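Local coordinates for protein beta-fructofuranosidase (Arthrobacter, PDB 3WPU) that belongs to the levansucrase/invertase family of enzymes, whose members are built around a five-bladed beta-propeller, at residues Ala311-Lys314 with Glu320-Phe323; Trp78-Glu83 with Gly173-Phe178. All coordinates share one frame; numbering follows the deposited sequence.

Contact 1: residues Ala311-Lys314 with Glu320-Phe323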
ATOM      1  N   ALA A 311      -8.138   5.538  12.428  1.00  9.76           N
ATOM      2  CA  ALA A 311      -9.014   4.891  13.396  1.00 10.29           C
ATOM      3  C   ALA A 311      -8.147   4.340  14.512  1.00 10.63           C
ATOM      4  O   ALA A 311      -6.945   4.097  14.345  1.00  9.73           O
ATOM      5  CB  ALA A 311      -9.847   3.788  12.770  1.00 10.68           C
ATOM      6  N   LYS A 312      -8.771   4.174  15.671  1.00 11.31           N
ATOM      7  CA  LYS A 312      -8.112   3.652  16.847  1.00 12.58           C
ATOM      8  C   LYS A 312      -8.877   2.444  17.395  1.00 11.48           C
ATOM      9  O   LYS A 312     -10.110   2.469  17.490  1.00 11.66           O
ATOM     10  CB  LYS A 312      -8.040   4.747  17.902  1.00 13.83           C
ATOM     11  CG  LYS A 312      -7.365   4.318  19.186  1.00 16.27           C
ATOM     12  CD  LYS A 312      -7.412   5.465  20.184  1.00 18.70           C
ATOM     13  CE  LYS A 312      -6.737   5.042  21.469  1.00 21.64           C
ATOM     14  NZ  LYS A 312      -6.521   6.182  22.403  1.00 24.38           N
ATOM     15  N   ALA A 313      -8.130   1.397  17.752  1.00 12.40           N
ATOM     16  CA  ALA A 313      -8.726   0.159  18.300  1.00 12.86           C
ATOM     17  C   ALA A 313      -9.208   0.426  19.729  1.00 14.11           C
ATOM     18  O   ALA A 313      -8.556   1.164  20.508  1.00 14.29           O
ATOM     19  CB  ALA A 313      -7.725  -0.976  18.284  1.00 13.23           C
ATOM     20  N   LYS A 314     -10.359  -0.146  20.049  1.00 14.87           N
ATOM     21  CA  LYS A 314     -10.955   0.035  21.383  1.00 17.08           C
ATOM     22  C   LYS A 314     -10.679  -1.156  22.290  1.00 18.07           C
ATOM     23  O   LYS A 314     -10.930  -1.089  23.496  1.00 19.09           O
ATOM     24  CB  LYS A 314     -12.455   0.261  21.244  1.00 18.84           C
ATOM     25  CG  LYS A 314     -12.805   1.452  20.365  1.00 21.51           C
ATOM     26  CD  LYS A 314     -14.223   1.955  20.599  1.00 25.15           C
ATOM     27  CE  LYS A 314     -15.294   1.066  19.999  1.00 28.41           C
ATOM     28  NZ  LYS A 314     -16.650   1.536  20.440  1.00 30.74           N
ATOM     29  N   GLU A 320     -12.879  -4.078  17.678  1.00 15.28           N
ATOM     30  CA  GLU A 320     -13.712  -2.882  17.812  1.00 14.88           C
ATOM     31  C   GLU A 320     -12.826  -1.665  17.593  1.00 13.28           C
ATOM     32  O   GLU A 320     -11.755  -1.599  18.157  1.00 11.88           O
ATOM     33  CB  GLU A 320     -14.325  -2.807  19.210  1.00 17.40           C
ATOM     34  CG  GLU A 320     -15.355  -3.902  19.430  1.00 20.02           C
ATOM     35  CD  GLU A 320     -15.929  -3.916  20.827  1.00 24.93           C
ATOM     36  OE1 GLU A 320     -16.680  -4.866  21.130  1.00 27.99           O
ATOM     37  OE2 GLU A 320     -15.626  -2.999  21.621  1.00 28.89           O
ATOM     38  N   TRP A 321     -13.306  -0.734  16.771  1.00 11.90           N
ATOM     39  CA  TRP A 321     -12.560   0.439  16.332  1.00 11.63           C
ATOM     40  C   TRP A 321     -13.458   1.665  16.422  1.00 12.24           C
ATOM     41  O   TRP A 321     -14.700   1.554  16.323  1.00 12.39           O
ATOM     42  CB  TRP A 321     -12.087   0.233  14.869  1.00 11.13           C
ATOM     43  CG  TRP A 321     -11.031  -0.825  14.766  1.00 10.24           C
ATOM     44  CD1 TRP A 321     -11.220  -2.174  14.796  1.00  9.93           C
ATOM     45  CD2 TRP A 321      -9.620  -0.630  14.665  1.00  9.87           C
ATOM     46  NE1 TRP A 321     -10.042  -2.829  14.739  1.00  9.46           N
ATOM     47  CE2 TRP A 321      -9.026  -1.912  14.649  1.00  9.38           C
ATOM     48  CE3 TRP A 321      -8.797   0.500  14.603  1.00  9.82           C
ATOM     49  CZ2 TRP A 321      -7.663  -2.101  14.549  1.00  9.39           C
ATOM     50  CZ3 TRP A 321      -7.414   0.300  14.519  1.00  9.95           C
ATOM     51  CH2 TRP A 321      -6.872  -0.990  14.470  1.00  9.75           C
ATOM     52  N   GLU A 322     -12.833   2.824  16.603  1.00 12.71           N
ATOM     53  CA  GLU A 322     -13.514   4.110  16.517  1.00 13.70           C
ATOM     54  C   GLU A 322     -12.801   4.933  15.445  1.00 12.54           C
ATOM     55  O   GLU A 322     -11.567   4.964  15.371  1.00 12.16           O
ATOM     56  CB  GLU A 322     -13.542   4.874  17.859  1.00 16.94           C
ATOM     57  CG  GLU A 322     -12.214   5.361  18.321  1.00 18.35           C
ATOM     58  CD  GLU A 322     -12.263   6.038  19.684  1.00 20.55           C
ATOM     59  OE1 GLU A 322     -11.263   6.681  20.016  1.00 21.15           O
ATOM     60  OE2 GLU A 322     -13.258   5.864  20.422  1.00 22.94           O
ATOM     61  N   PHE A 323     -13.589   5.586  14.619  1.00 11.86           N
ATOM     62  CA  PHE A 323     -13.066   6.549  13.682  1.00 11.68           C
ATOM     63  C   PHE A 323     -12.483   7.730  14.435  1.00 11.19           C
ATOM     64  O   PHE A 323     -12.986   8.121  15.513  1.00 11.70           O
ATOM     65  CB  PHE A 323     -14.161   7.093  12.771  1.00 11.75           C
ATOM     66  CG  PHE A 323     -14.545   6.186  11.631  1.00 11.57           C
ATOM     67  CD1 PHE A 323     -13.598   5.739  10.756  1.00 11.82           C
ATOM     68  CD2 PHE A 323     -15.862   5.843  11.429  1.00 11.43           C
ATOM     69  CE1 PHE A 323     -13.947   4.937   9.680  1.00 11.61           C
ATOM     70  CE2 PHE A 323     -16.239   5.039  10.365  1.00 12.05           C
ATOM     71  CZ  PHE A 323     -15.278   4.587   9.494  1.00 11.55           C
TER

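Contact 2: residues Trp78-Glu83 with Gly173-Phe178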
ATOM      1  N   TRP A  78       0.826  -7.707   0.206  1.00 10.11           N
ATOM      2  CA  TRP A  78       1.370  -7.307   1.511  1.00  9.98           C
ATOM      3  C   TRP A  78       2.040  -8.441   2.278  1.00 10.49           C
ATOM      4  O   TRP A  78       1.641  -9.609   2.189  1.00 10.02           O
ATOM      5  CB  TRP A  78       0.324  -6.635   2.386  1.00 10.27           C
ATOM      6  CG  TRP A  78      -0.942  -7.412   2.653  1.00 10.32           C
ATOM      7  CD1 TRP A  78      -1.233  -8.154   3.759  1.00 10.27           C
ATOM      8  CD2 TRP A  78      -2.099  -7.462   1.820  1.00 10.42           C
ATOM      9  NE1 TRP A  78      -2.513  -8.667   3.668  1.00 10.36           N
ATOM     10  CE2 TRP A  78      -3.054  -8.271   2.467  1.00 10.44           C
ATOM     11  CE3 TRP A  78      -2.406  -6.929   0.554  1.00 10.31           C
ATOM     12  CZ2 TRP A  78      -4.311  -8.546   1.903  1.00 10.82           C
ATOM     13  CZ3 TRP A  78      -3.648  -7.181   0.015  1.00 10.81           C
ATOM     14  CH2 TRP A  78      -4.577  -8.022   0.672  1.00 10.60           C
ATOM     15  N   PRO A  79       3.060  -8.079   3.083  1.00 10.64           N
ATOM     16  CA  PRO A  79       3.761  -9.056   3.918  1.00 11.09           C
ATOM     17  C   PRO A  79       3.022  -9.302   5.240  1.00 11.66           C
ATOM     18  O   PRO A  79       2.028  -8.663   5.521  1.00 11.23           O
ATOM     19  CB  PRO A  79       5.102  -8.357   4.189  1.00 11.04           C
ATOM     20  CG  PRO A  79       4.735  -6.921   4.254  1.00 11.21           C
ATOM     21  CD  PRO A  79       3.642  -6.734   3.219  1.00 11.08           C
ATOM     22  N   LEU A  80       3.528 -10.240   6.018  1.00 12.17           N
ATOM     23  CA  LEU A  80       3.084 -10.442   7.379  1.00 13.00           C
ATOM     24  C   LEU A  80       3.896  -9.493   8.262  1.00 12.09           C
ATOM     25  O   LEU A  80       5.137  -9.480   8.182  1.00 11.81           O
ATOM     26  CB  LEU A  80       3.358 -11.883   7.753  1.00 15.15           C
ATOM     27  CG  LEU A  80       2.717 -12.482   8.966  1.00 17.76           C
ATOM     28  CD1 LEU A  80       1.233 -12.115   9.011  1.00 19.03           C
ATOM     29  CD2 LEU A  80       2.930 -13.999   8.869  1.00 18.35           C
ATOM     30  N   THR A  81       3.216  -8.708   9.099  1.00 11.72           N
ATOM     31  CA  THR A  81       3.876  -7.661   9.847  1.00 11.60           C
ATOM     32  C   THR A  81       3.572  -7.709  11.320  1.00 11.28           C
ATOM     33  O   THR A  81       2.613  -8.332  11.740  1.00 11.02           O
ATOM     34  CB  THR A  81       3.483  -6.266   9.324  1.00 11.80           C
ATOM     35  OG1 THR A  81       2.052  -6.112   9.318  1.00 11.63           O
ATOM     36  CG2 THR A  81       3.991  -6.079   7.903  1.00 11.91           C
ATOM     37  N   ASP A  82       4.409  -7.017  12.071  1.00 11.21           N
ATOM     38  CA  ASP A  82       4.099  -6.705  13.468  1.00 11.51           C
ATOM     39  C   ASP A  82       3.686  -5.246  13.607  1.00 11.82           C
ATOM     40  O   ASP A  82       3.422  -4.560  12.625  1.00 11.71           O
ATOM     41  CB  ASP A  82       5.274  -7.104  14.368  1.00 11.91           C
ATOM     42  CG  ASP A  82       6.530  -6.290  14.115  1.00 11.96           C
ATOM     43  OD1 ASP A  82       6.454  -5.227  13.464  1.00 11.02           O
ATOM     44  OD2 ASP A  82       7.626  -6.700  14.602  1.00 13.00           O
ATOM     45  N   GLU A  83       3.611  -4.754  14.840  1.00 12.37           N
ATOM     46  CA  GLU A  83       3.133  -3.401  15.076  1.00 13.23           C
ATOM     47  C   GLU A  83       4.103  -2.306  14.634  1.00 12.87           C
ATOM     48  O   GLU A  83       3.739  -1.131  14.599  1.00 12.37           O
ATOM     49  CB  GLU A  83       2.789  -3.225  16.556  1.00 15.07           C
ATOM     50  CG  GLU A  83       3.991  -3.128  17.473  1.00 16.96           C
ATOM     51  CD  GLU A  83       4.570  -4.464  17.917  1.00 20.01           C
ATOM     52  OE1 GLU A  83       4.280  -5.519  17.306  1.00 21.19           O
ATOM     53  OE2 GLU A  83       5.341  -4.449  18.901  1.00 22.52           O
ATOM     54  N   GLY A 173       1.772 -17.797  15.849  1.00 23.27           N
ATOM     55  CA  GLY A 173       1.542 -18.092  14.431  1.00 21.39           C
ATOM     56  C   GLY A 173       0.164 -17.665  13.938  1.00 19.97           C
ATOM     57  O   GLY A 173      -0.188 -17.909  12.784  1.00 17.94           O
ATOM     58  N   GLU A 174      -0.612 -17.025  14.804  1.00 19.12           N
ATOM     59  CA  GLU A 174      -1.920 -16.515  14.400  1.00 18.95           C
ATOM     60  C   GLU A 174      -1.710 -15.295  13.519  1.00 17.00           C
ATOM     61  O   GLU A 174      -0.767 -14.509  13.720  1.00 15.42           O
ATOM     62  CB  GLU A 174      -2.738 -16.121  15.627  1.00 21.97           C
ATOM     63  CG  GLU A 174      -4.031 -15.368  15.366  1.00 25.94           C
ATOM     64  CD  GLU A 174      -4.558 -14.749  16.648  1.00 29.60           C
ATOM     65  OE1 GLU A 174      -4.835 -15.542  17.576  1.00 30.99           O
ATOM     66  OE2 GLU A 174      -4.641 -13.495  16.726  1.00 30.88           O
ATOM     67  N   ILE A 175      -2.623 -15.139  12.568  1.00 13.88           N
ATOM     68  CA  ILE A 175      -2.634 -14.010  11.671  1.00 12.78           C
ATOM     69  C   ILE A 175      -3.968 -13.278  11.781  1.00 12.50           C
ATOM     70  O   ILE A 175      -5.040 -13.891  11.615  1.00 12.66           O
ATOM     71  CB  ILE A 175      -2.434 -14.481  10.222  1.00 12.61           C
ATOM     72  CG1 ILE A 175      -1.049 -15.155  10.053  1.00 13.18           C
ATOM     73  CG2 ILE A 175      -2.591 -13.310   9.263  1.00 13.10           C
ATOM     74  CD1 ILE A 175      -0.852 -15.790   8.690  1.00 14.13           C
ATOM     75  N   LYS A 176      -3.906 -11.972  12.039  1.00 11.61           N
ATOM     76  CA  LYS A 176      -5.074 -11.111  11.919  1.00 11.46           C
ATOM     77  C   LYS A 176      -5.015 -10.438  10.552  1.00 10.58           C
ATOM     78  O   LYS A 176      -4.172  -9.550  10.309  1.00 10.23           O
ATOM     79  CB  LYS A 176      -5.118 -10.069  13.019  1.00 12.69           C
ATOM     80  CG  LYS A 176      -5.350 -10.609  14.405  1.00 14.46           C
ATOM     81  CD  LYS A 176      -5.405  -9.442  15.376  1.00 16.82           C
ATOM     82  CE  LYS A 176      -5.775  -9.829  16.796  1.00 19.40           C
ATOM     83  NZ  LYS A 176      -4.569 -10.356  17.457  1.00 20.46           N
ATOM     84  N   LEU A 177      -5.865 -10.902   9.651  1.00 10.15           N
ATOM     85  CA  LEU A 177      -5.947 -10.368   8.315  1.00 10.07           C
ATOM     86  C   LEU A 177      -6.976  -9.217   8.259  1.00  9.25           C
ATOM     87  O   LEU A 177      -8.178  -9.412   8.414  1.00  9.60           O
ATOM     88  CB  LEU A 177      -6.288 -11.485   7.345  1.00 10.14           C
ATOM     89  CG  LEU A 177      -6.452 -11.118   5.867  1.00 10.96           C
ATOM     90  CD1 LEU A 177      -5.204 -10.441   5.330  1.00 11.22           C
ATOM     91  CD2 LEU A 177      -6.796 -12.358   5.067  1.00 11.84           C
ATOM     92  N   PHE A 178      -6.470  -8.000   8.137  1.00  9.87           N
ATOM     93  CA  PHE A 178      -7.313  -6.816   7.944  1.00  9.60           C
ATOM     94  C   PHE A 178      -7.496  -6.629   6.451  1.00  9.09           C
ATOM     95  O   PHE A 178      -6.530  -6.571   5.733  1.00  9.31           O
ATOM     96  CB  PHE A 178      -6.676  -5.592   8.567  1.00 10.44           C
ATOM     97  CG  PHE A 178      -6.581  -5.677  10.067  1.00 10.30           C
ATOM     98  CD1 PHE A 178      -7.633  -5.287  10.873  1.00 10.81           C
ATOM     99  CD2 PHE A 178      -5.460  -6.246  10.652  1.00 10.65           C
ATOM    100  CE1 PHE A 178      -7.559  -5.391  12.259  1.00 10.76           C
ATOM    101  CE2 PHE A 178      -5.379  -6.357  12.038  1.00 10.70           C
ATOM    102  CZ  PHE A 178      -6.438  -5.938  12.831  1.00 10.95           C
TER

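Contact 1: residues Ala311-Lys314 with Glu320-Phe323
The indole of Trp321 lies flat against Ala313, whose methyl sits over one face of the six-membered ring: Ala313 CB is 3.8 Å from the centroid and only 5° off the ring normal, a clear CH-pi contact. Trp321 reaches this place because its CG stands beside its own backbone N, anti to the carbonyl carbon (chi1 -69°), which swings the ring across the neighbouring strand. There Trp321 CE3 comes within 3.3 Å of Ala313 N, while the ring edge meets the carbonyl of Ala311, O to CZ3 at 3.8 Å. The backbones form an antiparallel beta hairpin of strands 305-313 and 321-331. Within these segments Lys312 and Glu322 form the hydrogen-bonded pair, Lys312 N giving to Glu322 O and Glu322 N to Lys312 O, each at 2.9 Å. Nearer the turn, Lys314 N reaches Glu320 O at 2.8 Å in a nearly straight bond (175°). On the other face from the indole, Lys312 and Glu322 run side by side and point the same way, yet Lys312 NZ stays 5.3 Å from Glu322 OE1; it makes salt bridges to Glu258 and Glu21 instead. Lys314 crosses Glu322 at about a right angle, with CD 4.0 Å from Glu322 OE2; the bend at chi3 then carries CE toward Trp321 O. Trp321 NE1 is satisfied by Leu318 O in the connecting turn. The chemistry thus divides by face: an aromatic-methyl contact on one, and on the Lys312 and Glu322 side opposite charges near but not paired with each other, their attraction probably diffuse.

Contact 2: residues Trp78-Glu83 with Gly173-Phe178
Leu80 and Ile175 mesh over one face of a beta-propeller sheet, where strands 72-81 and 174-184 lie on either side of strand 159-169, to which the first is parallel and the second antiparallel. No hydrogen bond joins the two segments; their nearest CA atoms, those of Leu80 and Ile175, are 8.0 Å apart, and side chains alone span the distance. The tight part is apolar and buried. With CG anti to its backbone N (chi1 -165°), Leu80 extends CD1 to 3.9 Å from Ile175 CG1, and the same methyl lies 4.0 Å from Ile175 CG2, so it nests in the fork of the isoleucine. Beside this pair, Leu177 CD1 meets the Trp78 indole at its edge, in the ring plane, 3.6 Å from NE1. That N-H is turned onto a methyl and is buried with no hydrogen-bond partner in the model, while Phe97 meets the same indole ring. The loose side is the other face of strand 174-184, where Glu174 and Lys176 are partly exposed, take no part in this packing and rest against strand 197-210. There a salt bridge links residues two apart on one strand: Lys176 NZ approaches Glu174 OE2 at 3.2 Å, nearly along the C-O axis of that oxygen.

In the fold
The centres of contacts 1 and 2 are about 18 Å apart, yet the two meet directly: Trp321 CZ2 of contact 1 packs 4.0 Å from Phe178 CE1, at the end of 173-178. Leu318, in the turn of the 311-323 hairpin, touches both Ala313 and Phe178. Strand 213-226 runs past both contacts, with Leu216 and Phe219 against Ile175, Leu225 against Phe178 and Trp321, and Leu226 against Ala311 and Phe323. Contact 2 is wholly buried, about 14 Å from the centre of the chain, whereas contact 1 lies about 20 Å out. Contact 1 and contact 2 belong to different sheets, so the Trp321-Phe178 packing spans two sheets, consistent with packing between propeller blades.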